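Local coordinates for protein LIN-41 (Caenorhabditis elegans, PDB 4UMG) that controls the onset of developmental plasticity in the worm as a TRIM-NHL protein, here represented by its filamin domain, at residues 10-15 with 26-31. Sequence-based numbering, arbitrary orientation.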
loop_
_atom_site.group_PDB
_atom_site.type_symbol
_atom_site.label_atom_id
_atom_site.label_comp_id
_atom_site.label_asym_id
_atom_site.label_seq_id
_atom_site.Cartn_x
_atom_site.Cartn_y
_atom_site.Cartn_z
ATOM N N SER A 10 8.303 -8.420 1.929
ATOM C CA SER A 10 7.877 -7.011 1.884
ATOM C C SER A 10 6.587 -6.837 2.684
ATOM O O SER A 10 5.746 -7.739 2.709
ATOM C CB SER A 10 7.722 -6.532 0.444
ATOM O OG SER A 10 8.994 -6.658 -0.175
ATOM N N SER A 11 6.433 -5.702 3.375
ATOM C CA SER A 11 5.254 -5.512 4.212
ATOM C C SER A 11 4.893 -4.060 4.399
ATOM O O SER A 11 5.745 -3.186 4.253
ATOM C CB SER A 11 5.511 -6.102 5.601
ATOM O OG SER A 11 6.656 -5.499 6.180
ATOM N N ILE A 12 3.667 -3.817 4.858
ATOM C CA ILE A 12 3.222 -2.461 5.207
ATOM C C ILE A 12 3.809 -2.154 6.590
ATOM O O ILE A 12 3.827 -3.031 7.465
ATOM C CB ILE A 12 1.674 -2.364 5.200
ATOM C CG1 ILE A 12 1.077 -2.688 3.806
ATOM C CG2 ILE A 12 1.196 -1.001 5.743
ATOM C CD1 ILE A 12 -0.426 -3.113 3.810
ATOM N N VAL A 13 4.290 -0.920 6.776
ATOM C CA VAL A 13 4.873 -0.443 8.037
ATOM C C VAL A 13 3.730 -0.015 8.978
ATOM O O VAL A 13 3.032 0.963 8.703
ATOM C CB VAL A 13 5.891 0.703 7.789
ATOM C CG1 VAL A 13 6.473 1.241 9.103
ATOM C CG2 VAL A 13 7.009 0.252 6.858
ATOM N N GLY A 14 3.541 -0.770 10.056
ATOM C CA GLY A 14 2.526 -0.495 11.072
ATOM C C GLY A 14 1.111 -0.864 10.668
ATOM O O GLY A 14 0.886 -1.433 9.590
ATOM N N ASP A 15 0.149 -0.573 11.554
ATOM C CA ASP A 15 -1.266 -0.854 11.295
ATOM C C ASP A 15 -2.107 0.424 11.155
ATOM O O ASP A 15 -3.334 0.339 11.109
ATOM C CB ASP A 15 -1.853 -1.815 12.349
ATOM C CG ASP A 15 -1.298 -3.221 12.291
ATOM O OD1 ASP A 15 -1.776 -4.013 11.448
ATOM O OD2 ASP A 15 -0.420 -3.547 13.120
ATOM N N THR A 26 -4.096 10.494 2.194
ATOM C CA THR A 26 -3.685 9.456 3.131
ATOM C C THR A 26 -2.423 8.777 2.625
ATOM O O THR A 26 -2.341 8.490 1.434
ATOM C CB THR A 26 -4.862 8.453 3.256
ATOM O OG1 THR A 26 -6.028 9.189 3.661
ATOM C CG2 THR A 26 -4.587 7.324 4.244
ATOM N N VAL A 27 -1.458 8.520 3.522
ATOM C CA VAL A 27 -0.190 7.886 3.166
ATOM C C VAL A 27 0.008 6.532 3.877
ATOM O O VAL A 27 -0.223 6.428 5.087
ATOM C CB VAL A 27 1.006 8.851 3.464
ATOM C CG1 VAL A 27 2.330 8.236 3.022
ATOM C CG2 VAL A 27 0.813 10.211 2.791
ATOM N N ILE A 28 0.464 5.505 3.133
ATOM C CA ILE A 28 0.775 4.191 3.699
ATOM C C ILE A 28 2.223 3.925 3.318
ATOM O O ILE A 28 2.597 4.156 2.167
ATOM C CB ILE A 28 -0.168 3.083 3.160
ATOM C CG1 ILE A 28 -1.661 3.418 3.428
ATOM C CG2 ILE A 28 0.211 1.695 3.739
ATOM C CD1 ILE A 28 -2.608 2.526 2.549
ATOM N N TYR A 29 3.040 3.440 4.269
ATOM C CA TYR A 29 4.444 3.160 3.983
ATOM C C TYR A 29 4.653 1.672 3.870
ATOM O O TYR A 29 4.106 0.925 4.674
ATOM C CB TYR A 29 5.351 3.744 5.069
ATOM C CG TYR A 29 5.363 5.251 5.052
ATOM C CD1 TYR A 29 6.119 5.949 4.116
ATOM C CD2 TYR A 29 4.568 5.983 5.928
ATOM C CE1 TYR A 29 6.156 7.339 4.111
ATOM C CE2 TYR A 29 4.567 7.377 5.906
ATOM C CZ TYR A 29 5.355 8.049 4.989
ATOM O OH TYR A 29 5.384 9.424 4.968
ATOM N N VAL A 30 5.377 1.241 2.819
ATOM C CA VAL A 30 5.674 -0.168 2.519
ATOM C C VAL A 30 7.192 -0.402 2.544
ATOM O O VAL A 30 7.955 0.370 1.966
ATOM C CB VAL A 30 5.026 -0.605 1.179
ATOM C CG1 VAL A 30 5.348 -2.060 0.838
ATOM C CG2 VAL A 30 3.514 -0.390 1.206
ATOM N N GLN A 31 7.626 -1.427 3.277
ATOM C CA GLN A 31 9.037 -1.734 3.394
ATOM C C GLN A 31 9.325 -2.860 2.423
ATOM O O GLN A 31 8.758 -3.939 2.576
ATOM C CB GLN A 31 9.315 -2.184 4.836
ATOM C CG GLN A 31 10.773 -2.400 5.170
ATOM C CD GLN A 31 11.579 -1.140 5.125
ATOM O OE1 GLN A 31 12.154 -0.790 4.086
ATOM N NE2 GLN A 31 11.734 -0.494 6.275
HETATM O O HOH W 1 2.298 2.929 6.915
#
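The carbonyl oxygen of Tyr-29 takes the amide of Val-13 in a nearly linear hydrogen bond (Val-13 N to Tyr-29 O 2.8 Å, 177° at the hydrogen), although the donor stands 27° away from the carbonyl plane. The CA-H of Ile-12 leans on the same oxygen, and CB and CG2 of Val-13 lie close by. Two further backbone bonds pair the neighbouring residues: Gln-31 N donates to Ser-11 O at 2.8 Å, and Ser-11 N to Gln-31 O at 3.0 Å. Ser-11 and Gln-31 thus form a hydrogen-bonded antiparallel pair, and Ile-12 and Val-30 the adjoining non-hydrogen-bonded one. Between Val-13 and Tyr-29 only the Val-13 N to Tyr-29 O bond is direct; a water bridges the other two backbone atoms, donating to Val-13 O and accepting from Tyr-29 N.

On the inner face, the CG2 methyls of Ile-12 and Ile-28 meet at 3.5 Å. In Ile-12 this methyl is anti to the backbone N, while CG1 lies beside that N (chi1 -61°) and approaches CG2 of Val-30 more loosely, at 4.2 Å. Leu-111 and Ile-113 of strand 107-115 pack against this apolar group from across the sandwich, joined by Phe-17. The other face carries Ser-11 and Gln-31; here CG2 of Val-13 comes within 3.9 Å of CB of Gln-31, and CB of Val-13 rests beside CB of Tyr-29.

Strand 26-31 pairs along its other edge with strand 96-101, making 11-12 a short edge strand of the immunoglobulin-like filamin fold. The direct main-chain bonds set the register and a water bridges the last pair, while the aliphatic groups fasten this edge to the hydrophobic core.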